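Local coordinates for protein prolyl-tRNA synthetase (Giardia lamblia ATCC 50803, PDB 3IAL) that holds prolyl-adenylate in its class II catalytic core and probably charges tRNA(Pro) with L-proline at the cost of ATP, at residues Ile305-Gly310 against Arg365-Gln370; Ile300-Ile305 against Leu336-Ser341; Phe462-Thr467 against Cys501-Lys506; Thr441-Phe446 against Gly458-Pro463. All coordinates share one frame; numbering follows the deposited sequence.

Two pairs of contacts lie in two separate regions of the chain. From the N terminus, strand 302-307 opens both interactions of the anticodon-binding domain: interaction 2 closes first, after helix 315-334, on strand 340-342, and interaction 1 closes later on strand 364-369. Their segments alternate, so the two loops cross; they share Ile305, and strand 302-307 runs between the two partner strands in one sheet. Further along, interaction 4 brings strand 440-442 beside strand 459-464 after the connecting helix 446-455. Interaction 3 then starts from Phe462 and Pro463, where interaction 4 ends, and closes on loop 501-506. The centres of interactions 1 and 3 are about 62 Å apart, on opposite sides of the chain's centre.

Interaction 1: residues Ile305-Gly310 against Arg365-Gln370; sequences IPIGCG and RIEVGQ
Strands 305-307 and 365-369 run parallel, their short axes 32° apart and 4.7 Å at closest approach. The ladder alternates along strand 302-307: Ile305 N gives a nearly straight bond of 2.8 Å to Ile366 O, almost along the C=O axis. Ile305 O then accepts from Val368 N at 3.2 Å, and Ile307 N binds Val368 O at 3.0 Å; in these two bonds the donor stands above the carbonyl plane. Pro306, whose nitrogen carries no hydrogen, sits between the two donors and pairs with Val368. Beyond the direct bonds a water takes over, donating to Ile307 O and accepting from Gln370 N at 3.0 Å.

Ile305, Ile307 and Glu367 project to one face of the sheet, where helix 350-359 packs on Ile305 and Glu367; Pro306 and Val368 project to the other, against helix 315-334. The CG1 branch of Ile307 occupies the crowded position between backbone N and carbonyl carbon (chi1 64°), which lays it against Gly369, with CG1 3.5 Å from the bare CA. Arg365 also takes the crowded first torsion, then runs extended, crossing Ile305 obliquely so that CD1 of Ile305 meets CD of Arg365 at 4.0 Å. Its NE reaches Glu367 OE2 at 2.9 Å, with the carboxylate near the guanidinium plane and the anti lone pair of OE2 in use.

This salt bridge joins residues two apart on the same strand. The arginine charge would help to keep Glu367 ionised, although the aliphatic part of Arg365 lies against Ile305.

Interaction 2: residues Ile300-Ile305 against Leu336-Ser341; sequences IHVVII and LGLRVS
The first beta-alpha-beta unit of the anticodon-binding domain is closed here: strand 302-307 leads through helix 315-334 to strand 340-342, which returns parallel beside it. Ser341 N bonds to Val302 O at 3.0 Å, and Ile304 N to Ser341 O at 2.8 Å, both nearly along the C=O axis. At the entry to the strands His301 has helical backbone angles, and the carbonyl of Arg339 receives two consecutive N-H groups, that of Val302 at 3.3 Å and, in a weak and bent bond, that of His301.

The imidazole is gripped from the facing segment. Arg339 N points straight at His301 ND1 (3.1 Å, 173°), close to the ring plane. Bent at chi3, the Arg339 side chain folds back so that His301 CE1 lies 3.2 Å above its guanidinium plane, toward the rim; the two planes are 37° apart. The guanidinium is held by NH2, which binds Ala298 O. Ile300 rests its CD1 on Ser341 CB at 3.5 Å. On the face where helix 315-334 packs, Ile304 CD1 crosses Val340 CG1 at 3.8 Å.

Because ND1 accepts the hydrogen bond of the Arg339 N-H and NE2 has a weak hydrogen bond with Pro295 O, the ring is most consistent with a neutral imidazole protonated at NE2, and the overlying arginine charge would further disfavour a second proton.

Interaction 3: residues Phe462-Thr467 against Cys501-Lys506; sequences FPFYTT and CALSGK
At the C-terminal end of strand 459-464 the backbone passes the irregular loop 501-506 at close quarters, the CA atoms of Phe464 and Cys501 lying 4.1 Å apart, and one backbone hydrogen bond joins the segments: Ala502 N to Pro463 O, 2.9 Å long and nearly straight at the hydrogen, with the donor well above the carbonyl plane. The methyl of Ala502 rests on Phe462 CB. Leu503 CD1 is wedged between two rings, at 3.9 Å from CE1 of Phe462 and equally far from CE1 of Phe464, while Phe464 CD1 lies at the edge of the Phe462 ring, in its plane.

Cys501 forms the pivot of the loop. Its SG, anti to the backbone N (chi1 172°), accepts from both Leu503 N and Ser504 N in long sulfur hydrogen bonds of 3.4 Å, and Cys501 N binds Lys506 O, so the backbone curls round the sulfur. Ser504 OG accepts from Lys506 N, an ST turn that completes the curl. This tight loop precedes strand 510-515, the antiparallel neighbour of strand 459-464 in the C-terminal domain of prolyl-tRNA synthetase.

The same sulfur makes sulfur-aromatic contacts with two rings. Cys501 SG stands obliquely to Phe464, 3.6 Å from its CD1, and at the edge of the Tyr465 ring. Tyr465, its CG in the crowded position between backbone N and carbonyl carbon (chi1 83°), sets CB 3.7 Å from Cys501 CB and CD2 over the face of Phe464. The extended Lys506 chain runs alongside Tyr465 in the same direction, with CB against CB at 3.9 Å, and helix 472-482 adds Trp474 to the surroundings of both Tyr465 and Leu503.

Interaction 4: residues Thr441-Phe446 against Gly458-Pro463; sequences TNCKSF and GLARFP
The guanidinium of Arg461 meets the amide of Asn442 edge-on: OD1 lies in the guanidinium plane and takes NH1 on a lone pair at 2.7 Å, while the amide plane is turned 74° against it. Both side chains point the same way, side by side; Arg461, with CG anti to the backbone N (chi1 -174°) and an extended chain, also brings CD to 3.4 Å from OD1. The charge has further partners: NH2 forms a salt bridge with Glu493, and Tyr511 makes a cation-pi contact, so Asn442 fixes one edge of a group that is anchored elsewhere too.

Behind the pair runs a parallel backbone ladder. Thr441 N binds Leu459 O at 2.9 Å in the carbonyl plane, Arg461 N binds Thr441 O at 2.8 Å, and Cys443 N donates to Arg461 O, lying almost on its C=O axis. Leu459 O also accepts from a water, 3.0 Å away, to which Thr441 OG1 donates; the same hydroxyl is hydrogen-bonded to Lys456 NZ. On the Thr441 side of the sheet Cys443 SG touches the methyl of Ala460 at 4.1 Å. Cys443 O sits 3.3 Å from Phe462 CB.

Ser445 then caps helix 446-455 through Glu448 N, and that helix leads back to the second strand: strand 440-442, helix and strand 459-464 form a parallel beta-alpha-beta unit.

Interaction 1: residues Ile305-Gly310 against Arg365-Gln370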
loop_
_atom_site.group_PDB
_atom_site.type_symbol
_atom_site.label_atom_id
_atom_site.label_comp_id
_atom_site.label_asym_id
_atom_site.label_seq_id
_atom_site.Cartn_x
_atom_site.Cartn_y
_atom_site.Cartn_z
ATOM N N ILE B 305 -19.900 10.175 -22.242
ATOM C CA ILE B 305 -19.514 10.378 -23.632
ATOM C C ILE B 305 -20.386 11.447 -24.295
ATOM O O ILE B 305 -21.588 11.254 -24.459
ATOM C CB ILE B 305 -19.600 9.067 -24.432
ATOM C CG1 ILE B 305 -18.672 8.011 -23.815
ATOM C CG2 ILE B 305 -19.217 9.306 -25.903
ATOM C CD1 ILE B 305 -18.893 6.598 -24.343
ATOM N N PRO B 306 -19.784 12.590 -24.654
ATOM C CA PRO B 306 -20.510 13.556 -25.472
ATOM C C PRO B 306 -20.724 12.995 -26.875
ATOM O O PRO B 306 -19.771 12.527 -27.484
ATOM C CB PRO B 306 -19.575 14.777 -25.518
ATOM C CG PRO B 306 -18.426 14.466 -24.637
ATOM C CD PRO B 306 -18.401 13.009 -24.390
ATOM N N ILE B 307 -21.961 13.009 -27.366
ATOM C CA ILE B 307 -22.250 12.512 -28.709
ATOM C C ILE B 307 -22.712 13.636 -29.628
ATOM O O ILE B 307 -23.228 14.663 -29.167
ATOM C CB ILE B 307 -23.285 11.350 -28.718
ATOM C CG1 ILE B 307 -24.656 11.796 -28.208
ATOM C CG2 ILE B 307 -22.770 10.173 -27.911
ATOM C CD1 ILE B 307 -25.706 10.689 -28.252
ATOM N N GLY B 308 -22.502 13.428 -30.929
ATOM C CA GLY B 308 -22.937 14.364 -31.958
ATOM C C GLY B 308 -22.243 15.712 -31.974
ATOM O O GLY B 308 -22.757 16.658 -32.567
ATOM N N CYS B 309 -21.080 15.812 -31.332
ATOM C CA CYS B 309 -20.298 17.046 -31.352
ATOM C C CYS B 309 -19.438 17.132 -32.617
ATOM O O CYS B 309 -19.255 16.141 -33.329
ATOM C CB CYS B 309 -19.427 17.155 -30.100
ATOM S SG CYS B 309 -20.367 17.355 -28.554
ATOM N N GLY B 310 -18.938 18.332 -32.903
ATOM C CA GLY B 310 -18.072 18.565 -34.058
ATOM C C GLY B 310 -18.774 18.785 -35.390
ATOM O O GLY B 310 -18.119 18.814 -36.433
ATOM N N ARG B 365 -21.844 3.693 -18.684
ATOM C CA ARG B 365 -21.624 4.871 -19.521
ATOM C C ARG B 365 -22.887 5.706 -19.599
ATOM O O ARG B 365 -24.005 5.180 -19.636
ATOM C CB ARG B 365 -21.127 4.521 -20.926
ATOM C CG ARG B 365 -22.162 3.924 -21.842
ATOM C CD ARG B 365 -21.704 3.928 -23.282
ATOM N NE ARG B 365 -22.674 3.221 -24.109
ATOM C CZ ARG B 365 -22.760 1.896 -24.201
ATOM N NH1 ARG B 365 -21.916 1.113 -23.531
ATOM N NH2 ARG B 365 -23.690 1.351 -24.975
ATOM N N ILE B 366 -22.686 7.015 -19.612
ATOM C CA ILE B 366 -23.746 7.959 -19.817
ATOM C C ILE B 366 -23.466 8.641 -21.157
ATOM O O ILE B 366 -22.348 9.088 -21.399
ATOM C CB ILE B 366 -23.789 9.015 -18.692
ATOM C CG1 ILE B 366 -23.917 8.348 -17.318
ATOM C CG2 ILE B 366 -24.950 9.994 -18.912
ATOM C CD1 ILE B 366 -23.862 9.327 -16.154
ATOM N N GLU B 367 -24.473 8.702 -22.023
ATOM C CA GLU B 367 -24.359 9.409 -23.288
ATOM C C GLU B 367 -25.212 10.665 -23.200
ATOM O O GLU B 367 -26.368 10.604 -22.802
ATOM C CB GLU B 367 -24.819 8.529 -24.446
ATOM C CG GLU B 367 -23.974 7.267 -24.621
ATOM C CD GLU B 367 -24.479 6.346 -25.721
ATOM O OE1 GLU B 367 -25.312 6.778 -26.538
ATOM O OE2 GLU B 367 -24.027 5.184 -25.772
ATOM N N VAL B 368 -24.613 11.797 -23.551
ATOM C CA VAL B 368 -25.274 13.088 -23.534
ATOM C C VAL B 368 -25.031 13.744 -24.886
ATOM O O VAL B 368 -23.883 13.909 -25.295
ATOM C CB VAL B 368 -24.689 13.988 -22.429
ATOM C CG1 VAL B 368 -25.448 15.301 -22.354
ATOM C CG2 VAL B 368 -24.692 13.265 -21.070
ATOM N N GLY B 369 -26.110 14.091 -25.584
ATOM C CA GLY B 369 -26.028 14.775 -26.872
ATOM C C GLY B 369 -27.012 15.930 -26.969
ATOM O O GLY B 369 -27.858 16.115 -26.096
ATOM N N GLN B 370 -26.899 16.699 -28.050
ATOM C CA GLN B 370 -27.718 17.895 -28.250
ATOM C C GLN B 370 -29.208 17.585 -28.143
ATOM O O GLN B 370 -29.933 18.252 -27.406
ATOM C CB GLN B 370 -27.405 18.537 -29.612
ATOM C CG GLN B 370 -28.250 19.766 -29.950
ATOM C CD GLN B 370 -28.093 20.220 -31.392
ATOM O OE1 GLN B 370 -27.030 20.071 -31.998
ATOM N NE2 GLN B 370 -29.159 20.791 -31.947
HETATM O O HOH W 1 -24.664 16.809 -30.003
#

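Interaction 2: residues Ile300-Ile305 against Leu336-Ser341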
loop_
_atom_site.group_PDB
_atom_site.type_symbol
_atom_site.label_atom_id
_atom_site.label_comp_id
_atom_site.label_asym_id
_atom_site.label_seq_id
_atom_site.Cartn_x
_atom_site.Cartn_y
_atom_site.Cartn_z
ATOM N N ILE B 300 -12.582 3.393 -13.311
ATOM C CA ILE B 300 -13.589 4.380 -13.683
ATOM C C ILE B 300 -14.964 3.746 -13.506
ATOM O O ILE B 300 -15.304 2.806 -14.213
ATOM C CB ILE B 300 -13.407 4.805 -15.160
ATOM C CG1 ILE B 300 -12.156 5.673 -15.316
ATOM C CG2 ILE B 300 -14.635 5.556 -15.679
ATOM C CD1 ILE B 300 -11.633 5.715 -16.745
ATOM N N HIS B 301 -15.748 4.236 -12.550
ATOM C CA HIS B 301 -17.116 3.745 -12.364
ATOM C C HIS B 301 -17.998 4.092 -13.563
ATOM O O HIS B 301 -18.866 3.315 -13.952
ATOM C CB HIS B 301 -17.769 4.377 -11.137
ATOM C CG HIS B 301 -17.223 3.905 -9.828
ATOM N ND1 HIS B 301 -16.706 4.769 -8.887
ATOM C CD2 HIS B 301 -17.145 2.668 -9.284
ATOM C CE1 HIS B 301 -16.320 4.085 -7.827
ATOM N NE2 HIS B 301 -16.573 2.808 -8.042
ATOM N N VAL B 302 -17.785 5.283 -14.116
ATOM C CA VAL B 302 -18.686 5.864 -15.110
ATOM C C VAL B 302 -17.903 6.606 -16.185
ATOM O O VAL B 302 -17.064 7.445 -15.882
ATOM C CB VAL B 302 -19.649 6.875 -14.462
ATOM C CG1 VAL B 302 -20.528 7.541 -15.523
ATOM C CG2 VAL B 302 -20.503 6.205 -13.392
ATOM N N VAL B 303 -18.178 6.299 -17.445
ATOM C CA VAL B 303 -17.612 7.085 -18.538
ATOM C C VAL B 303 -18.735 7.895 -19.180
ATOM O O VAL B 303 -19.755 7.341 -19.588
ATOM C CB VAL B 303 -16.879 6.213 -19.575
ATOM C CG1 VAL B 303 -17.802 5.119 -20.152
ATOM C CG2 VAL B 303 -16.286 7.099 -20.677
ATOM N N ILE B 304 -18.557 9.210 -19.243
ATOM C CA ILE B 304 -19.553 10.082 -19.848
ATOM C C ILE B 304 -19.067 10.428 -21.239
ATOM O O ILE B 304 -17.953 10.909 -21.404
ATOM C CB ILE B 304 -19.772 11.369 -19.028
ATOM C CG1 ILE B 304 -20.000 11.044 -17.551
ATOM C CG2 ILE B 304 -20.965 12.134 -19.553
ATOM C CD1 ILE B 304 -20.293 12.276 -16.688
ATOM N N ILE B 305 -19.900 10.175 -22.242
ATOM C CA ILE B 305 -19.514 10.378 -23.632
ATOM C C ILE B 305 -20.386 11.447 -24.295
ATOM O O ILE B 305 -21.588 11.254 -24.459
ATOM C CB ILE B 305 -19.600 9.067 -24.432
ATOM C CG1 ILE B 305 -18.672 8.011 -23.815
ATOM C CG2 ILE B 305 -19.217 9.306 -25.903
ATOM C CD1 ILE B 305 -18.893 6.598 -24.343
ATOM N N LEU B 336 -20.938 12.157 -4.647
ATOM C CA LEU B 336 -21.056 10.706 -4.498
ATOM C C LEU B 336 -19.716 9.981 -4.350
ATOM O O LEU B 336 -19.693 8.815 -3.964
ATOM C CB LEU B 336 -21.825 10.118 -5.688
ATOM C CG LEU B 336 -23.209 10.716 -5.969
ATOM C CD1 LEU B 336 -23.780 10.183 -7.291
ATOM C CD2 LEU B 336 -24.153 10.436 -4.810
ATOM N N GLY B 337 -18.611 10.652 -4.668
ATOM C CA GLY B 337 -17.283 10.040 -4.579
ATOM C C GLY B 337 -16.971 9.037 -5.680
ATOM O O GLY B 337 -16.075 8.210 -5.528
ATOM N N LEU B 338 -17.700 9.114 -6.794
ATOM C CA LEU B 338 -17.503 8.192 -7.917
ATOM C C LEU B 338 -16.305 8.600 -8.757
ATOM O O LEU B 338 -15.963 9.781 -8.833
ATOM C CB LEU B 338 -18.743 8.147 -8.807
ATOM C CG LEU B 338 -20.039 7.652 -8.158
ATOM C CD1 LEU B 338 -21.148 7.559 -9.208
ATOM C CD2 LEU B 338 -19.822 6.305 -7.467
ATOM N N ARG B 339 -15.662 7.616 -9.373
ATOM C CA ARG B 339 -14.587 7.857 -10.311
ATOM C C ARG B 339 -15.241 7.981 -11.678
ATOM O O ARG B 339 -15.912 7.068 -12.140
ATOM C CB ARG B 339 -13.557 6.726 -10.264
ATOM C CG ARG B 339 -12.875 6.597 -8.891
ATOM C CD ARG B 339 -11.878 5.452 -8.813
ATOM N NE ARG B 339 -12.511 4.130 -8.815
ATOM C CZ ARG B 339 -12.997 3.502 -7.740
ATOM N NH1 ARG B 339 -12.946 4.057 -6.536
ATOM N NH2 ARG B 339 -13.535 2.296 -7.869
ATOM N N VAL B 340 -15.062 9.142 -12.297
ATOM C CA VAL B 340 -15.731 9.491 -13.538
ATOM C C VAL B 340 -14.712 9.911 -14.580
ATOM O O VAL B 340 -13.756 10.613 -14.268
ATOM C CB VAL B 340 -16.729 10.645 -13.299
ATOM C CG1 VAL B 340 -17.454 11.020 -14.584
ATOM C CG2 VAL B 340 -17.716 10.257 -12.194
ATOM N N SER B 341 -14.913 9.463 -15.814
ATOM C CA SER B 341 -14.100 9.913 -16.939
ATOM C C SER B 341 -14.986 10.521 -18.032
ATOM O O SER B 341 -16.146 10.126 -18.196
ATOM C CB SER B 341 -13.295 8.750 -17.510
ATOM O OG SER B 341 -12.342 9.227 -18.439
#

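Interaction 3: residues Phe462-Thr467 against Cys501-Lys506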
loop_
_atom_site.group_PDB
_atom_site.type_symbol
_atom_site.label_atom_id
_atom_site.label_comp_id
_atom_site.label_asym_id
_atom_site.label_seq_id
_atom_site.Cartn_x
_atom_site.Cartn_y
_atom_site.Cartn_z
ATOM N N PHE B 462 -20.225 -35.438 -2.218
ATOM C CA PHE B 462 -20.584 -36.827 -1.958
ATOM C C PHE B 462 -20.413 -37.193 -0.492
ATOM O O PHE B 462 -19.449 -36.764 0.149
ATOM C CB PHE B 462 -19.758 -37.775 -2.842
ATOM C CG PHE B 462 -18.259 -37.695 -2.623
ATOM C CD1 PHE B 462 -17.612 -38.603 -1.795
ATOM C CD2 PHE B 462 -17.496 -36.750 -3.283
ATOM C CE1 PHE B 462 -16.233 -38.547 -1.607
ATOM C CE2 PHE B 462 -16.114 -36.691 -3.106
ATOM C CZ PHE B 462 -15.484 -37.589 -2.268
ATOM N N PRO B 463 -21.353 -37.989 0.051
ATOM C CA PRO B 463 -21.151 -38.467 1.420
ATOM C C PRO B 463 -19.929 -39.384 1.468
ATOM O O PRO B 463 -19.671 -40.126 0.509
ATOM C CB PRO B 463 -22.446 -39.220 1.754
ATOM C CG PRO B 463 -23.135 -39.457 0.445
ATOM C CD PRO B 463 -22.596 -38.494 -0.562
ATOM N N PHE B 464 -19.184 -39.316 2.565
ATOM C CA PHE B 464 -17.908 -40.007 2.677
ATOM C C PHE B 464 -17.697 -40.472 4.116
ATOM O O PHE B 464 -18.141 -39.812 5.054
ATOM C CB PHE B 464 -16.788 -39.060 2.220
ATOM C CG PHE B 464 -15.445 -39.712 2.069
ATOM C CD1 PHE B 464 -15.245 -40.727 1.150
ATOM C CD2 PHE B 464 -14.363 -39.271 2.823
ATOM C CE1 PHE B 464 -13.984 -41.317 1.000
ATOM C CE2 PHE B 464 -13.115 -39.844 2.686
ATOM C CZ PHE B 464 -12.921 -40.873 1.772
ATOM N N TYR B 465 -16.999 -41.594 4.277
ATOM C CA TYR B 465 -16.947 -42.311 5.555
ATOM C C TYR B 465 -15.974 -41.766 6.619
ATOM O O TYR B 465 -16.046 -42.182 7.772
ATOM C CB TYR B 465 -16.642 -43.795 5.298
ATOM C CG TYR B 465 -15.175 -44.110 5.119
ATOM C CD1 TYR B 465 -14.406 -44.563 6.196
ATOM C CD2 TYR B 465 -14.553 -43.950 3.888
ATOM C CE1 TYR B 465 -13.067 -44.853 6.043
ATOM C CE2 TYR B 465 -13.212 -44.232 3.729
ATOM C CZ TYR B 465 -12.475 -44.689 4.810
ATOM O OH TYR B 465 -11.137 -44.966 4.662
ATOM N N THR B 466 -15.067 -40.865 6.247
ATOM C CA THR B 466 -14.071 -40.369 7.192
ATOM C C THR B 466 -13.517 -38.986 6.834
ATOM O O THR B 466 -13.461 -38.601 5.669
ATOM C CB THR B 466 -12.879 -41.342 7.299
ATOM O OG1 THR B 466 -12.014 -40.916 8.351
ATOM C CG2 THR B 466 -12.082 -41.390 5.984
ATOM N N THR B 467 -13.108 -38.245 7.855
ATOM C CA THR B 467 -12.386 -36.998 7.661
ATOM C C THR B 467 -10.941 -37.176 8.098
ATOM O O THR B 467 -10.183 -36.211 8.137
ATOM C CB THR B 467 -13.011 -35.854 8.478
ATOM O OG1 THR B 467 -12.854 -36.118 9.882
ATOM C CG2 THR B 467 -14.478 -35.699 8.131
ATOM N N CYS B 501 -21.458 -43.765 2.678
ATOM C CA CYS B 501 -20.333 -43.252 1.911
ATOM C C CYS B 501 -20.452 -43.687 0.460
ATOM O O CYS B 501 -20.605 -44.875 0.184
ATOM C CB CYS B 501 -19.022 -43.773 2.506
ATOM S SG CYS B 501 -17.519 -43.436 1.552
ATOM N N ALA B 502 -20.360 -42.722 -0.455
ATOM C CA ALA B 502 -20.427 -42.982 -1.901
ATOM C C ALA B 502 -19.350 -43.934 -2.422
ATOM O O ALA B 502 -19.526 -44.542 -3.475
ATOM C CB ALA B 502 -20.338 -41.669 -2.670
ATOM N N LEU B 503 -18.226 -44.040 -1.715
ATOM C CA LEU B 503 -17.078 -44.769 -2.239
ATOM C C LEU B 503 -16.854 -46.141 -1.592
ATOM O O LEU B 503 -16.548 -47.101 -2.293
ATOM C CB LEU B 503 -15.819 -43.908 -2.138
ATOM C CG LEU B 503 -15.905 -42.547 -2.844
ATOM C CD1 LEU B 503 -14.566 -41.839 -2.795
ATOM C CD2 LEU B 503 -16.389 -42.671 -4.295
ATOM N N SER B 504 -17.018 -46.230 -0.274
ATOM C CA SER B 504 -16.730 -47.457 0.481
ATOM C C SER B 504 -17.974 -48.249 0.860
ATOM O O SER B 504 -17.881 -49.441 1.157
ATOM C CB SER B 504 -15.974 -47.112 1.771
ATOM O OG SER B 504 -16.783 -46.344 2.656
ATOM N N GLY B 505 -19.130 -47.589 0.877
ATOM C CA GLY B 505 -20.364 -48.205 1.359
ATOM C C GLY B 505 -20.560 -48.135 2.869
ATOM O O GLY B 505 -21.632 -48.484 3.370
ATOM N N LYS B 506 -19.534 -47.679 3.590
ATOM C CA LYS B 506 -19.577 -47.547 5.049
ATOM C C LYS B 506 -20.466 -46.372 5.462
ATOM O O LYS B 506 -20.882 -45.589 4.607
ATOM C CB LYS B 506 -18.159 -47.357 5.602
ATOM C CG LYS B 506 -17.232 -48.535 5.351
ATOM C CD LYS B 506 -15.873 -48.303 5.994
ATOM C CE LYS B 506 -14.853 -49.338 5.548
ATOM N NZ LYS B 506 -13.458 -48.905 5.866
#

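Interaction 4: residues Thr441-Phe446 against Gly458-Pro463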
loop_
_atom_site.group_PDB
_atom_site.type_symbol
_atom_site.label_atom_id
_atom_site.label_comp_id
_atom_site.label_asym_id
_atom_site.label_seq_id
_atom_site.Cartn_x
_atom_site.Cartn_y
_atom_site.Cartn_z
ATOM N N THR B 441 -22.381 -30.461 -7.587
ATOM C CA THR B 441 -23.179 -31.599 -8.025
ATOM C C THR B 441 -23.092 -32.756 -7.047
ATOM O O THR B 441 -22.010 -33.245 -6.751
ATOM C CB THR B 441 -22.703 -32.128 -9.386
ATOM O OG1 THR B 441 -22.659 -31.055 -10.336
ATOM C CG2 THR B 441 -23.649 -33.254 -9.892
ATOM N N ASN B 442 -24.242 -33.219 -6.576
ATOM C CA ASN B 442 -24.296 -34.350 -5.653
ATOM C C ASN B 442 -24.060 -35.669 -6.392
ATOM O O ASN B 442 -24.622 -35.889 -7.457
ATOM C CB ASN B 442 -25.629 -34.355 -4.894
ATOM C CG ASN B 442 -25.682 -33.281 -3.814
ATOM O OD1 ASN B 442 -24.830 -33.235 -2.922
ATOM N ND2 ASN B 442 -26.679 -32.409 -3.893
ATOM N N CYS B 443 -23.197 -36.518 -5.836
ATOM C CA CYS B 443 -22.834 -37.799 -6.450
ATOM C C CYS B 443 -22.915 -38.930 -5.426
ATOM O O CYS B 443 -22.526 -38.753 -4.267
ATOM C CB CYS B 443 -21.427 -37.727 -7.045
ATOM S SG CYS B 443 -21.229 -36.411 -8.272
ATOM N N LYS B 444 -23.426 -40.081 -5.865
ATOM C CA LYS B 444 -23.657 -41.233 -4.989
ATOM C C LYS B 444 -22.713 -42.398 -5.282
ATOM O O LYS B 444 -22.915 -43.492 -4.761
ATOM C CB LYS B 444 -25.099 -41.738 -5.140
ATOM C CG LYS B 444 -26.178 -40.710 -4.823
ATOM C CD LYS B 444 -27.567 -41.359 -4.665
ATOM C CE LYS B 444 -28.119 -41.896 -5.986
ATOM N NZ LYS B 444 -27.498 -43.192 -6.411
ATOM N N SER B 445 -21.690 -42.169 -6.105
ATOM C CA SER B 445 -20.776 -43.237 -6.504
ATOM C C SER B 445 -19.491 -42.707 -7.126
ATOM O O SER B 445 -19.423 -41.565 -7.551
ATOM C CB SER B 445 -21.464 -44.172 -7.504
ATOM O OG SER B 445 -21.492 -43.588 -8.795
ATOM N N PHE B 446 -18.480 -43.564 -7.193
ATOM C CA PHE B 446 -17.229 -43.240 -7.862
ATOM C C PHE B 446 -17.482 -42.779 -9.300
ATOM O O PHE B 446 -16.960 -41.739 -9.722
ATOM C CB PHE B 446 -16.290 -44.447 -7.845
ATOM C CG PHE B 446 -14.884 -44.132 -8.250
ATOM C CD1 PHE B 446 -13.982 -43.617 -7.332
ATOM C CD2 PHE B 446 -14.449 -44.373 -9.548
ATOM C CE1 PHE B 446 -12.664 -43.335 -7.705
ATOM C CE2 PHE B 446 -13.137 -44.091 -9.926
ATOM C CZ PHE B 446 -12.246 -43.573 -8.999
ATOM N N GLY B 458 -16.513 -28.303 -12.039
ATOM C CA GLY B 458 -16.952 -27.767 -10.757
ATOM C C GLY B 458 -16.681 -28.735 -9.620
ATOM O O GLY B 458 -15.766 -29.560 -9.688
ATOM N N LEU B 459 -17.492 -28.630 -8.573
ATOM C CA LEU B 459 -17.322 -29.438 -7.373
ATOM C C LEU B 459 -18.268 -30.638 -7.412
ATOM O O LEU B 459 -19.441 -30.497 -7.768
ATOM C CB LEU B 459 -17.587 -28.583 -6.130
ATOM C CG LEU B 459 -16.550 -27.472 -5.885
ATOM C CD1 LEU B 459 -17.167 -26.242 -5.194
ATOM C CD2 LEU B 459 -15.362 -28.014 -5.083
ATOM N N ALA B 460 -17.738 -31.811 -7.071
ATOM C CA ALA B 460 -18.537 -33.027 -6.897
ATOM C C ALA B 460 -18.672 -33.290 -5.405
ATOM O O ALA B 460 -17.674 -33.508 -4.713
ATOM C CB ALA B 460 -17.877 -34.213 -7.586
ATOM N N ARG B 461 -19.909 -33.250 -4.922
ATOM C CA ARG B 461 -20.216 -33.376 -3.506
ATOM C C ARG B 461 -20.747 -34.778 -3.241
ATOM O O ARG B 461 -21.598 -35.265 -3.969
ATOM C CB ARG B 461 -21.256 -32.330 -3.123
ATOM C CG ARG B 461 -21.580 -32.241 -1.644
ATOM C CD ARG B 461 -22.577 -31.133 -1.427
ATOM N NE ARG B 461 -23.043 -31.034 -0.045
ATOM C CZ ARG B 461 -24.105 -31.668 0.454
ATOM N NH1 ARG B 461 -24.826 -32.494 -0.297
ATOM N NH2 ARG B 461 -24.444 -31.485 1.729
ATOM N N PHE B 462 -20.225 -35.438 -2.218
ATOM C CA PHE B 462 -20.584 -36.827 -1.958
ATOM C C PHE B 462 -20.413 -37.193 -0.492
ATOM O O PHE B 462 -19.449 -36.764 0.149
ATOM C CB PHE B 462 -19.758 -37.775 -2.842
ATOM C CG PHE B 462 -18.259 -37.695 -2.623
ATOM C CD1 PHE B 462 -17.612 -38.603 -1.795
ATOM C CD2 PHE B 462 -17.496 -36.750 -3.283
ATOM C CE1 PHE B 462 -16.233 -38.547 -1.607
ATOM C CE2 PHE B 462 -16.114 -36.691 -3.106
ATOM C CZ PHE B 462 -15.484 -37.589 -2.268
ATOM N N PRO B 463 -21.353 -37.989 0.051
ATOM C CA PRO B 463 -21.151 -38.467 1.420
ATOM C C PRO B 463 -19.929 -39.384 1.468
ATOM O O PRO B 463 -19.671 -40.126 0.509
ATOM C CB PRO B 463 -22.446 -39.220 1.754
ATOM C CG PRO B 463 -23.135 -39.457 0.445
ATOM C CD PRO B 463 -22.596 -38.494 -0.562
HETATM O O HOH W 2 -20.375 -29.649 -10.471
#